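Local coordinates for protein bacterial regulatory proteins, TetR family (Nitrosomonas europaea, PDB 3NI7) that probably binds DNA as a dimeric, all-helical transcriptional regulator of the TetR family, at residues Thr153-Tyr156 / Leu157-Phe161; Val122-Val125 / Ser126-Gln130. All blocks are in the same frame, centred on the assembly; numbering follows the deposited sequence.

Interaction 1 (Thr153-Tyr156 / Leu157-Phe161)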
loop_
_atom_site.group_PDB
_atom_site.type_symbol
_atom_site.label_atom_id
_atom_site.label_comp_id
_atom_site.label_asym_id
_atom_site.label_seq_id
_atom_site.Cartn_x
_atom_site.Cartn_y
_atom_site.Cartn_z
ATOM N N THR A 153 -5.620 -8.047 -0.469
ATOM C CA THR A 153 -5.291 -6.747 -1.019
ATOM C C THR A 153 -4.019 -6.263 -0.391
ATOM O O THR A 153 -3.107 -5.805 -1.092
ATOM C CB THR A 153 -6.390 -5.656 -0.794
ATOM O OG1 THR A 153 -7.586 -6.038 -1.483
ATOM C CG2 THR A 153 -5.931 -4.344 -1.359
ATOM N N THR A 154 -3.966 -6.354 0.935
ATOM C CA THR A 154 -2.847 -5.803 1.649
ATOM C C THR A 154 -1.616 -6.511 1.191
ATOM O O THR A 154 -0.562 -5.919 1.099
ATOM C CB THR A 154 -3.020 -5.958 3.114
ATOM O OG1 THR A 154 -4.161 -5.168 3.512
ATOM C CG2 THR A 154 -1.762 -5.482 3.847
ATOM N N ILE A 155 -1.757 -7.781 0.854
ATOM C CA ILE A 155 -0.597 -8.543 0.393
ATOM C C ILE A 155 -0.196 -8.133 -1.002
ATOM O O ILE A 155 0.995 -8.000 -1.327
ATOM C CB ILE A 155 -0.811 -10.090 0.454
ATOM C CG1 ILE A 155 -0.906 -10.577 1.932
ATOM C CG2 ILE A 155 0.354 -10.804 -0.210
ATOM C CD1 ILE A 155 -1.622 -11.952 2.152
ATOM N N TYR A 156 -1.185 -7.939 -1.849
ATOM C CA TYR A 156 -0.868 -7.630 -3.244
ATOM C C TYR A 156 -0.227 -6.253 -3.332
ATOM O O TYR A 156 0.833 -6.083 -3.886
ATOM C CB TYR A 156 -2.072 -7.815 -4.079
ATOM C CG TYR A 156 -2.027 -7.227 -5.423
ATOM C CD1 TYR A 156 -1.514 -7.916 -6.523
ATOM C CD2 TYR A 156 -2.615 -5.984 -5.639
ATOM C CE1 TYR A 156 -1.533 -7.331 -7.813
ATOM C CE2 TYR A 156 -2.631 -5.395 -6.891
ATOM C CZ TYR A 156 -2.104 -6.063 -7.962
ATOM O OH TYR A 156 -2.223 -5.377 -9.149
ATOM N N LEU A 157 -0.780 -5.311 -2.621
ATOM C CA LEU A 157 -0.099 -4.046 -2.461
ATOM C C LEU A 157 1.334 -4.167 -1.959
ATOM O O LEU A 157 2.251 -3.656 -2.573
ATOM C CB LEU A 157 -0.888 -3.150 -1.507
ATOM C CG LEU A 157 -2.125 -2.587 -2.195
ATOM C CD1 LEU A 157 -2.754 -1.510 -1.385
ATOM C CD2 LEU A 157 -1.712 -2.030 -3.466
HETATM N N MSE A 158 1.529 -4.822 -0.824
HETATM C CA MSE A 158 2.857 -4.832 -0.200
HETATM C C MSE A 158 3.890 -5.493 -1.082
HETATM O O MSE A 158 4.990 -4.964 -1.290
HETATM C CB MSE A 158 2.839 -5.586 1.086
HETATM C CG MSE A 158 2.729 -4.763 2.329
HETATM SE SE MSE A 158 3.082 -6.129 3.809
HETATM C CE MSE A 158 3.212 -4.867 5.353
ATOM N N THR A 159 3.522 -6.638 -1.630
ATOM C CA THR A 159 4.431 -7.347 -2.493
ATOM C C THR A 159 4.858 -6.435 -3.624
ATOM O O THR A 159 6.032 -6.396 -3.991
ATOM C CB THR A 159 3.770 -8.539 -3.091
ATOM O OG1 THR A 159 3.241 -9.323 -2.037
ATOM C CG2 THR A 159 4.754 -9.373 -3.860
ATOM N N PHE A 160 3.876 -5.710 -4.172
ATOM C CA PHE A 160 4.093 -4.825 -5.310
ATOM C C PHE A 160 5.146 -3.786 -5.021
ATOM O O PHE A 160 6.136 -3.663 -5.748
ATOM C CB PHE A 160 2.796 -4.141 -5.667
ATOM C CG PHE A 160 2.878 -3.312 -6.898
ATOM C CD1 PHE A 160 3.540 -3.780 -8.020
ATOM C CD2 PHE A 160 2.303 -2.074 -6.945
ATOM C CE1 PHE A 160 3.639 -3.035 -9.131
ATOM C CE2 PHE A 160 2.395 -1.353 -8.051
ATOM C CZ PHE A 160 3.074 -1.833 -9.152
ATOM N N PHE A 161 4.926 -3.060 -3.934
ATOM C CA PHE A 161 5.867 -2.044 -3.524
ATOM C C PHE A 161 7.227 -2.611 -3.163
ATOM O O PHE A 161 8.249 -2.016 -3.542
ATOM C CB PHE A 161 5.265 -1.161 -2.439
ATOM C CG PHE A 161 4.425 -0.036 -3.034
ATOM C CD1 PHE A 161 4.993 1.214 -3.296
ATOM C CD2 PHE A 161 3.085 -0.260 -3.419
ATOM C CE1 PHE A 161 4.225 2.235 -3.875
ATOM C CE2 PHE A 161 2.312 0.750 -3.985
ATOM C CZ PHE A 161 2.879 1.998 -4.216
#
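Thr159 folds back on Ile155 one turn earlier in helix 149-164, a local i to i+4 contact of an alpha helix that packs at the dimer interface of this TetR-family regulator. Followed outward from the backbone of the threonine, CB and OG1 both meet the Ile155 carbonyl. Its CB rests 3.3 Å from Ile155 O; beyond it OG1, set beside the backbone N and anti to the carbonyl carbon (chi1 -54°), closes to 2.7 Å from Ile155 O and donates a hydrogen bond. Thr159 N donates to that oxygen too, so two donors grip it, coming from opposite faces of the carbonyl plane. A buried hydroxyl is thereby satisfied within its own helix. The hydroxyl also lies against Ile155, with OG1 3.7 Å from CG2; the two side chains cross obliquely, and both touch Leu178 of helix 172-187. A valine in place of Thr159 would probably leave Ile155 O without its hydroxyl donor and the side chain without the hydrogen bond that fixes its rotation. Around the rest of the turn, Thr153 OG1 and Thr154 OG1 repeat the pattern by bonding to Glu149 O and Ser150 O. Tyr156 lies on a different side of the helix, its ring meeting Trp91 of helix 80-96, while Leu157 packs on Leu157 of the second subunit. On that dimer-facing side Leu157 N gives Thr153 O a nearly straight 2.8 Å bond, and Leu157 CG sits 3.5 Å from the same Thr153 O.

Interaction 2 (Val122-Val125 / Ser126-Gln130)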
loop_
_atom_site.group_PDB
_atom_site.type_symbol
_atom_site.label_atom_id
_atom_site.label_comp_id
_atom_site.label_asym_id
_atom_site.label_seq_id
_atom_site.Cartn_x
_atom_site.Cartn_y
_atom_site.Cartn_z
ATOM N N VAL A 122 -7.210 3.151 -7.681
ATOM C CA VAL A 122 -7.864 2.440 -6.607
ATOM C C VAL A 122 -8.798 1.422 -7.273
ATOM O O VAL A 122 -8.883 0.286 -6.850
ATOM C CB VAL A 122 -8.644 3.427 -5.736
ATOM C CG1 VAL A 122 -9.644 2.720 -4.921
ATOM C CG2 VAL A 122 -7.704 4.237 -4.881
HETATM N N MSE A 123 -9.496 1.819 -8.332
HETATM C CA MSE A 123 -10.521 0.933 -8.887
HETATM C C MSE A 123 -9.822 -0.217 -9.596
HETATM O O MSE A 123 -10.217 -1.397 -9.499
HETATM C CB MSE A 123 -11.484 1.696 -9.774
HETATM C CG MSE A 123 -12.226 2.835 -9.024
HETATM SE SE MSE A 123 -13.485 2.300 -7.526
HETATM C CE MSE A 123 -15.178 2.490 -8.632
ATOM N N ARG A 124 -8.702 0.109 -10.228
ATOM C CA ARG A 124 -7.950 -0.918 -10.939
ATOM C C ARG A 124 -7.521 -1.992 -9.975
ATOM O O ARG A 124 -7.729 -3.181 -10.197
ATOM C CB ARG A 124 -6.732 -0.329 -11.635
ATOM C CG ARG A 124 -6.260 -1.156 -12.842
ATOM C CD ARG A 124 -4.816 -0.813 -13.306
ATOM N NE ARG A 124 -4.796 -0.467 -14.744
ATOM C CZ ARG A 124 -4.907 -1.352 -15.731
ATOM N NH1 ARG A 124 -4.912 -0.948 -16.970
ATOM N NH2 ARG A 124 -5.020 -2.640 -15.480
ATOM N N VAL A 125 -6.964 -1.553 -8.867
ATOM C CA VAL A 125 -6.577 -2.470 -7.817
ATOM C C VAL A 125 -7.717 -3.414 -7.440
ATOM O O VAL A 125 -7.522 -4.620 -7.410
ATOM C CB VAL A 125 -6.114 -1.691 -6.580
ATOM C CG1 VAL A 125 -6.153 -2.551 -5.350
ATOM C CG2 VAL A 125 -4.714 -1.137 -6.795
ATOM N N SER A 126 -8.902 -2.876 -7.154
ATOM C CA SER A 126 -10.008 -3.702 -6.695
ATOM C C SER A 126 -10.363 -4.739 -7.730
ATOM O O SER A 126 -10.411 -5.915 -7.431
ATOM C CB SER A 126 -11.241 -2.881 -6.357
ATOM O OG SER A 126 -10.954 -1.998 -5.303
ATOM N N ARG A 127 -10.576 -4.328 -8.972
ATOM C CA ARG A 127 -10.952 -5.316 -9.993
ATOM C C ARG A 127 -9.886 -6.374 -10.065
ATOM O O ARG A 127 -10.178 -7.558 -10.191
ATOM C CB ARG A 127 -11.111 -4.722 -11.385
ATOM C CG ARG A 127 -11.776 -5.780 -12.368
ATOM C CD ARG A 127 -11.817 -5.325 -13.867
ATOM N NE ARG A 127 -12.676 -6.150 -14.751
ATOM C CZ ARG A 127 -12.316 -7.303 -15.334
ATOM N NH1 ARG A 127 -11.107 -7.835 -15.121
ATOM N NH2 ARG A 127 -13.178 -7.938 -16.131
ATOM N N THR A 128 -8.639 -5.925 -10.022
ATOM C CA THR A 128 -7.505 -6.851 -10.173
ATOM C C THR A 128 -7.508 -7.888 -9.062
ATOM O O THR A 128 -7.489 -9.101 -9.295
ATOM C CB THR A 128 -6.163 -6.116 -10.152
ATOM O OG1 THR A 128 -6.209 -4.939 -10.992
ATOM C CG2 THR A 128 -5.110 -7.041 -10.638
ATOM N N VAL A 129 -7.607 -7.383 -7.845
ATOM C CA VAL A 129 -7.668 -8.223 -6.694
ATOM C C VAL A 129 -8.855 -9.144 -6.769
ATOM O O VAL A 129 -8.760 -10.312 -6.374
ATOM C CB VAL A 129 -7.704 -7.372 -5.401
ATOM C CG1 VAL A 129 -8.330 -8.145 -4.187
ATOM C CG2 VAL A 129 -6.270 -6.880 -5.086
ATOM N N GLN A 130 -9.992 -8.644 -7.221
ATOM C CA GLN A 130 -11.198 -9.479 -7.162
ATOM C C GLN A 130 -11.193 -10.476 -8.287
ATOM O O GLN A 130 -11.741 -11.572 -8.174
ATOM C CB GLN A 130 -12.421 -8.629 -7.205
ATOM C CG GLN A 130 -12.557 -7.831 -5.940
ATOM C CD GLN A 130 -13.650 -6.855 -6.010
ATOM O OE1 GLN A 130 -14.262 -6.676 -7.065
ATOM N NE2 GLN A 130 -13.933 -6.211 -4.884
#
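Thr128 and Arg124 lie one turn apart on helix 115-135, yet their polar ends are turned to different tasks. The threonine bends inward: OG1 stands beside its own backbone N (chi1 -45°) and is placed close to Arg124 O, where a hydrogen bond is likely although its modelled length is doubtful. The well-formed bond to that oxygen comes from Thr128 N, at 2.9 Å with an N-H...O angle of 159°. The arginine side chain leads off from the turn, and its guanidinium group forms salt bridges with Asp60 and Asp63 of helix 51-69; these carboxylates probably balance its charge.

CG1 of Val125, anti to its backbone N (chi1 161°), comes within 4.3 Å of Val129 CG2, a loose apolar touch. The two valines have separate outer partners: Val129 packs on Thr153 and Tyr156 of its own chain, Val125 on Thr154 of the second subunit. The backbone bond from Val129 N to Val125 O is 2.8 Å and nearly straight, and Val129 CG2 rests 3.5 Å from the same Val125 O. Ser126 OG is hydrogen-bonded to Thr151 OG1 of the second subunit; its 3.4 Å approach to Val122 O is a weak hydrogen bond at best, since the proton has another acceptor within reach. Packed on helix 51-69, helix 149-164 and the partner chain, this helix is consistent with the four-helix-bundle dimer interface of TetR-family proteins.

Interaction 2 comes first along the chain, on helix 115-135, and interaction 1 follows on helix 149-164, the next helix; their centres are about 12 Å apart. The two helices meet directly: Tyr156 OH lies 3.6 Å from Thr128 CG2, and Tyr156 CD2 is 3.8 Å from Val129 CG2, so the tyrosine lies against both residues. Each contact also reaches the second subunit, where Thr154 of one chain packs on Val125 of the other. The pair of helices therefore supplies part of the dimer interface, as in TetR relatives.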